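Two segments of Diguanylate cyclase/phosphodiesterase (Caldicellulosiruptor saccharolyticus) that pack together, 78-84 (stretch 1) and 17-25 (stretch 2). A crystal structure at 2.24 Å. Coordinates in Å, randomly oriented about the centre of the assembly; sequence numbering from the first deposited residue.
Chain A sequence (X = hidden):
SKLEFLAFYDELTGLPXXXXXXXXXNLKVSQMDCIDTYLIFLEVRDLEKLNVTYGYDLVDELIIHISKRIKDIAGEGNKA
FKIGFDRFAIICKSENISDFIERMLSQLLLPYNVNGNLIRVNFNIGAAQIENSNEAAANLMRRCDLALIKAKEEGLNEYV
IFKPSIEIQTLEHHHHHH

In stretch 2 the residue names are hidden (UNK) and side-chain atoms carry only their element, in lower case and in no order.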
ATOM      1  N   ASN A  78     -10.538   5.092   5.899  1.00 66.91           N
ATOM      2  CA  ASN A  78      -9.124   4.743   5.808  1.00 63.56           C
ATOM      3  C   ASN A  78      -8.498   5.510   4.653  1.00 61.59           C
ATOM      4  O   ASN A  78      -9.191   5.898   3.709  1.00 62.01           O
ATOM      5  CB  ASN A  78      -8.965   3.238   5.589  1.00 62.11           C
ATOM      6  CG  ASN A  78      -9.423   2.427   6.784  1.00 59.94           C
ATOM      7  OD1 ASN A  78      -9.702   1.235   6.668  1.00 59.48           O
ATOM      8  ND2 ASN A  78      -9.493   3.072   7.943  1.00 56.83           N
ATOM      9  N   LYS A  79      -7.191   5.726   4.732  1.00 58.87           N
ATOM     10  CA  LYS A  79      -6.471   6.469   3.705  1.00 56.68           C
ATOM     11  C   LYS A  79      -5.560   5.584   2.872  1.00 53.92           C
ATOM     12  O   LYS A  79      -4.956   4.633   3.380  1.00 53.41           O
ATOM     13  CB  LYS A  79      -5.637   7.577   4.354  1.00 58.24           C
ATOM     14  CG  LYS A  79      -6.454   8.681   4.996  1.00 59.66           C
ATOM     15  CD  LYS A  79      -7.221   9.475   3.946  1.00 62.28           C
ATOM     16  CE  LYS A  79      -6.274  10.188   2.978  1.00 63.20           C
ATOM     17  NZ  LYS A  79      -6.972  11.169   2.087  1.00 63.80           N
ATOM     18  N   ALA A  80      -5.462   5.912   1.588  1.00 49.78           N
ATOM     19  CA  ALA A  80      -4.626   5.167   0.658  1.00 47.56           C
ATOM     20  C   ALA A  80      -3.659   6.140  -0.007  1.00 46.79           C
ATOM     21  O   ALA A  80      -4.058   7.232  -0.412  1.00 47.43           O
ATOM     22  CB  ALA A  80      -5.496   4.487  -0.386  1.00 45.99           C
ATOM     23  N   PHE A  81      -2.391   5.745  -0.121  1.00 45.32           N
ATOM     24  CA  PHE A  81      -1.373   6.599  -0.730  1.00 42.49           C
ATOM     25  C   PHE A  81      -0.502   5.873  -1.740  1.00 41.46           C
ATOM     26  O   PHE A  81      -0.356   4.646  -1.687  1.00 43.01           O
ATOM     27  CB  PHE A  81      -0.451   7.177   0.347  1.00 41.68           C
ATOM     28  CG  PHE A  81      -1.169   7.649   1.572  1.00 41.34           C
ATOM     29  CD1 PHE A  81      -1.618   6.742   2.528  1.00 40.81           C
ATOM     30  CD2 PHE A  81      -1.421   9.000   1.767  1.00 41.56           C
ATOM     31  CE1 PHE A  81      -2.307   7.173   3.659  1.00 39.09           C
ATOM     32  CE2 PHE A  81      -2.114   9.446   2.896  1.00 41.50           C
ATOM     33  CZ  PHE A  81      -2.556   8.531   3.842  1.00 40.93           C
ATOM     34  N   LYS A  82       0.081   6.637  -2.659  1.00 38.40           N
ATOM     35  CA  LYS A  82       0.996   6.081  -3.649  1.00 38.82           C
ATOM     36  C   LYS A  82       2.344   6.674  -3.271  1.00 38.56           C
ATOM     37  O   LYS A  82       2.591   7.856  -3.504  1.00 37.28           O
ATOM     38  CB  LYS A  82       0.618   6.506  -5.065  1.00 40.37           C
ATOM     39  CG  LYS A  82       1.569   5.965  -6.134  1.00 40.54           C
ATOM     40  CD  LYS A  82       1.415   4.453  -6.323  1.00 42.94           C
ATOM     41  CE  LYS A  82       2.483   3.869  -7.251  1.00 43.10           C
ATOM     42  NZ  LYS A  82       2.632   4.581  -8.557  1.00 44.60           N
ATOM     43  N   ILE A  83       3.218   5.855  -2.692  1.00 37.54           N
ATOM     44  CA  ILE A  83       4.510   6.337  -2.234  1.00 37.23           C
ATOM     45  C   ILE A  83       5.736   5.898  -3.020  1.00 37.52           C
ATOM     46  O   ILE A  83       6.845   6.339  -2.745  1.00 38.00           O
ATOM     47  CB  ILE A  83       4.716   5.950  -0.763  1.00 37.79           C
ATOM     48  CG1 ILE A  83       4.632   4.430  -0.608  1.00 35.02           C
ATOM     49  CG2 ILE A  83       3.645   6.615   0.098  1.00 34.51           C
ATOM     50  CD1 ILE A  83       4.797   3.967   0.817  1.00 37.00           C
ATOM     51  N   GLY A  84       5.541   5.028  -3.997  1.00 39.66           N
ATOM     52  CA  GLY A  84       6.664   4.564  -4.793  1.00 36.96           C
ATOM     53  C   GLY A  84       6.131   4.098  -6.127  1.00 36.21           C
ATOM     54  O   GLY A  84       4.932   3.894  -6.275  1.00 34.41           O
ATOM     55  N   UNK A  17       0.670  11.310  -2.021  1.00 41.55           N
ATOM     56  CA  UNK A  17       1.980  10.656  -2.067  1.00 42.23           C
ATOM     57  C   UNK A  17       2.631  10.414  -0.709  1.00 43.68           C
ATOM     58  O   UNK A  17       1.955  10.408   0.320  1.00 45.94           O
ATOM     59  o   UNK A  17       3.841  13.653  -3.108  1.00 39.03           O
ATOM     60  n   UNK A  17       2.758  13.112  -1.229  1.00 36.39           N
ATOM     61  c   UNK A  17       2.927  11.449  -2.966  1.00 40.22           C
ATOM     62  c   UNK A  17       3.212  12.837  -2.435  1.00 37.69           C
ATOM     63  N   UNK A  18       3.945  10.211  -0.704  1.00 43.77           N
ATOM     64  CA  UNK A  18       4.639   9.940   0.547  1.00 44.86           C
ATOM     65  C   UNK A  18       4.718  11.146   1.494  1.00 44.19           C
ATOM     66  O   UNK A  18       4.783  10.979   2.710  1.00 45.18           O
ATOM     67  n   UNK A  18       9.499   6.378   0.743  1.00 59.00           N
ATOM     68  c   UNK A  18       6.035   9.380   0.276  1.00 44.81           C
ATOM     69  c   UNK A  18       6.734   8.923   1.539  1.00 47.87           C
ATOM     70  c   UNK A  18       8.143   8.414   1.288  1.00 52.06           C
ATOM     71  c   UNK A  18       8.150   7.036   0.642  1.00 57.55           C
ATOM     72  N   UNK A  19       4.708  12.357   0.951  1.00 43.46           N
ATOM     73  CA  UNK A  19       4.748  13.545   1.804  1.00 43.13           C
ATOM     74  C   UNK A  19       3.439  13.637   2.594  1.00 44.02           C
ATOM     75  O   UNK A  19       3.435  13.910   3.803  1.00 44.31           O
ATOM     76  o   UNK A  19       7.300  14.549   0.998  1.00 34.30           O
ATOM     77  c   UNK A  19       6.314  14.916   0.365  1.00 37.50           C
ATOM     78  c   UNK A  19       4.930  14.813   0.966  1.00 39.27           C
ATOM     79  n   UNK A  19       6.398  15.434  -0.858  1.00 34.67           N
ATOM     80  N   UNK A  20       2.329  13.408   1.898  1.00 44.01           N
ATOM     81  CA  UNK A  20       1.019  13.439   2.517  1.00 44.48           C
ATOM     82  C   UNK A  20       0.931  12.330   3.551  1.00 45.32           C
ATOM     83  O   UNK A  20       0.329  12.512   4.606  1.00 47.04           O
ATOM     84  c   UNK A  20      -0.063  13.267   1.458  1.00 44.57           C
ATOM     85  o   UNK A  20       0.082  14.257   0.450  1.00 47.82           O
ATOM     86  N   UNK A  21       1.540  11.185   3.256  1.00 44.93           N
ATOM     87  CA  UNK A  21       1.538  10.069   4.198  1.00 44.18           C
ATOM     88  C   UNK A  21       2.220  10.510   5.485  1.00 45.06           C
ATOM     89  O   UNK A  21       1.770  10.183   6.584  1.00 47.04           O
ATOM     90  c   UNK A  21       3.352   6.593   3.970  1.00 37.16           C
ATOM     91  c   UNK A  21       2.298   8.858   3.634  1.00 42.11           C
ATOM     92  c   UNK A  21       2.590   7.731   4.637  1.00 38.71           C
ATOM     93  c   UNK A  21       1.278   7.215   5.206  1.00 36.80           C
ATOM     94  N   UNK A  22       3.315  11.248   5.343  1.00 44.24           N
ATOM     95  CA  UNK A  22       4.059  11.714   6.500  1.00 45.14           C
ATOM     96  C   UNK A  22       3.264  12.700   7.378  1.00 47.04           C
ATOM     97  O   UNK A  22       3.210  12.536   8.601  1.00 45.32           O
ATOM     98  c   UNK A  22       5.385  12.332   6.052  1.00 43.82           C
ATOM     99  c   UNK A  22       6.296  11.215   5.528  1.00 42.04           C
ATOM    100  c   UNK A  22       7.648  11.689   5.016  1.00 40.76           C
ATOM    101  c   UNK A  22       6.030  13.093   7.207  1.00 42.38           C
ATOM    102  N   UNK A  23       2.651  13.710   6.766  1.00 48.81           N
ATOM    103  CA  UNK A  23       1.855  14.663   7.537  1.00 52.60           C
ATOM    104  C   UNK A  23       0.810  13.887   8.328  1.00 52.91           C
ATOM    105  O   UNK A  23       0.751  13.980   9.551  1.00 52.32           O
ATOM    106  c   UNK A  23       1.120  15.662   6.634  1.00 53.12           C
ATOM    107  c   UNK A  23       1.046  17.918   5.557  1.00 61.35           C
ATOM    108  c   UNK A  23       1.957  16.801   6.082  1.00 57.55           C
ATOM    109  n   UNK A  23      -0.074  17.373   4.796  1.00 64.71           N
ATOM    110  n   UNK A  23      -2.042  17.492   3.611  1.00 67.29           N
ATOM    111  n   UNK A  23      -1.097  19.405   4.468  1.00 66.06           N
ATOM    112  c   UNK A  23      -1.071  18.092   4.293  1.00 66.01           C
ATOM    113  N   UNK A  24      -0.012  13.116   7.623  1.00 53.67           N
ATOM    114  CA  UNK A  24      -1.050  12.349   8.284  1.00 56.19           C
ATOM    115  C   UNK A  24      -0.504  11.387   9.325  1.00 54.04           C
ATOM    116  O   UNK A  24      -1.206  11.047  10.266  1.00 55.12           O
ATOM    117  c   UNK A  24      -4.755  13.392   3.027  1.00 78.12           C
ATOM    118  n   UNK A  24      -4.925  13.724   6.708  1.00 73.23           N
ATOM    119  c   UNK A  24      -3.077  12.433   6.757  1.00 70.03           C
ATOM    120  c   UNK A  24      -3.601  12.586   2.985  1.00 77.53           C
ATOM    121  c   UNK A  24      -2.950  12.202   4.162  1.00 75.33           C
ATOM    122  c   UNK A  24      -5.281  13.829   4.221  1.00 77.10           C
ATOM    123  c   UNK A  24      -3.994  13.118   7.517  1.00 72.07           C
ATOM    124  c   UNK A  24      -3.466  12.631   5.392  1.00 72.79           C
ATOM    125  c   UNK A  24      -4.627  13.442   5.399  1.00 74.75           C
ATOM    126  c   UNK A  24      -1.914  11.604   7.262  1.00 62.09           C
ATOM    127  N   UNK A  25       0.744  10.955   9.172  1.00 51.06           N
ATOM    128  CA  UNK A  25       1.337  10.052  10.158  1.00 49.63           C
ATOM    129  C   UNK A  25       1.639  10.807  11.450  1.00 49.43           C
ATOM    130  O   UNK A  25       1.287  10.351  12.535  1.00 47.84           O
ATOM    131  c   UNK A  25       2.446   8.095   8.863  1.00 47.54           C
ATOM    132  c   UNK A  25       2.623   9.420   9.622  1.00 47.74           C
ATOM    133  c   UNK A  25       1.881   7.040   9.804  1.00 44.94           C
ATOM    134  c   UNK A  25       3.780   7.637   8.292  1.00 44.31           C
TER

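Position 17 carries two side-chain carbons, the second bearing one oxygen and one nitrogen. Its CA lies 3.2 Å from Lys82 O, a CA-H...O contact where the backbones come close. It is Asn17, at the N-cap position, where a short polar side chain suits the free amides of a first helical turn.

Position 18 has four carbons in a row ending in nitrogen, and its CB comes 3.7 Å from Ile83 CG2. This is Lys18; the aliphatic part of the chain runs past Ile83, and the residue as a whole is exposed, which suits a charged end.

Position 19 again shows two carbons, the second with one oxygen and one nitrogen. The chain points away from the strand and touches nothing on it. The tip is an amide, so this is Asn19, a polar residue fit for an exposed site.

At position 20 one carbon is followed by one oxygen. The side chain points toward the strand, its CB 4.5 Å from Phe81 CD2. This is Ser20; a small side chain is in keeping with the close approach of the helix backbone, Ser20 C lying 4.2 Å from Phe81 CE2, and the hydroxyl is hydrogen-bonded elsewhere in the structure.

Position 21 has four carbons forked at the second. One branch end sits over a face of the Phe81 ring, and the other is near Ile83. The pattern is that of Leu21: CD1 is 4.1 Å from the Phe81 ring centroid, and Leu21 CD2 is 3.9 Å from Ile83 CG2. The forked end thus serves two strand side chains from a buried site.

Position 22 also holds four carbons, but forked at the first, with one arm two carbons long; it points away and touches nothing on the strand. It is Ile22, an apolar chain tolerated at a partly exposed helical site.

Position 23 runs three carbons, a nitrogen, then a carbon carrying two more nitrogens, out of reach of the strand. This guanidinium identifies Arg23, its charge suited to an exposed site.

Position 24 bears one carbon and fused five- and six-membered rings, with eight carbons and one nitrogen. A ring carbon lies near the plane of the Phe81 ring, while Lys79 CE lies over a face of the six-membered ring, 3.8 Å from its centroid. This is Trp24, whose CE3 is 3.1 Å from Phe81 CE2; a broad aromatic surface can meet both.

Position 25, four carbons forked at the second, is out of reach of stretch 1. It is Leu25, its apolar side chain suiting a buried site.

No hydrogen bond links the two stretches. Positions 17, 20, 21 and 24, spaced by the helical repeat, gather around Phe81, which points toward the helix; Ile83 packs on Lys18 and Leu21, and Lys79 on Trp24. The contact rests on apolar packing, with the backbones near each other where Asn17 meets Lys82.

Stretch 2 17-25: NKNSLIRWL
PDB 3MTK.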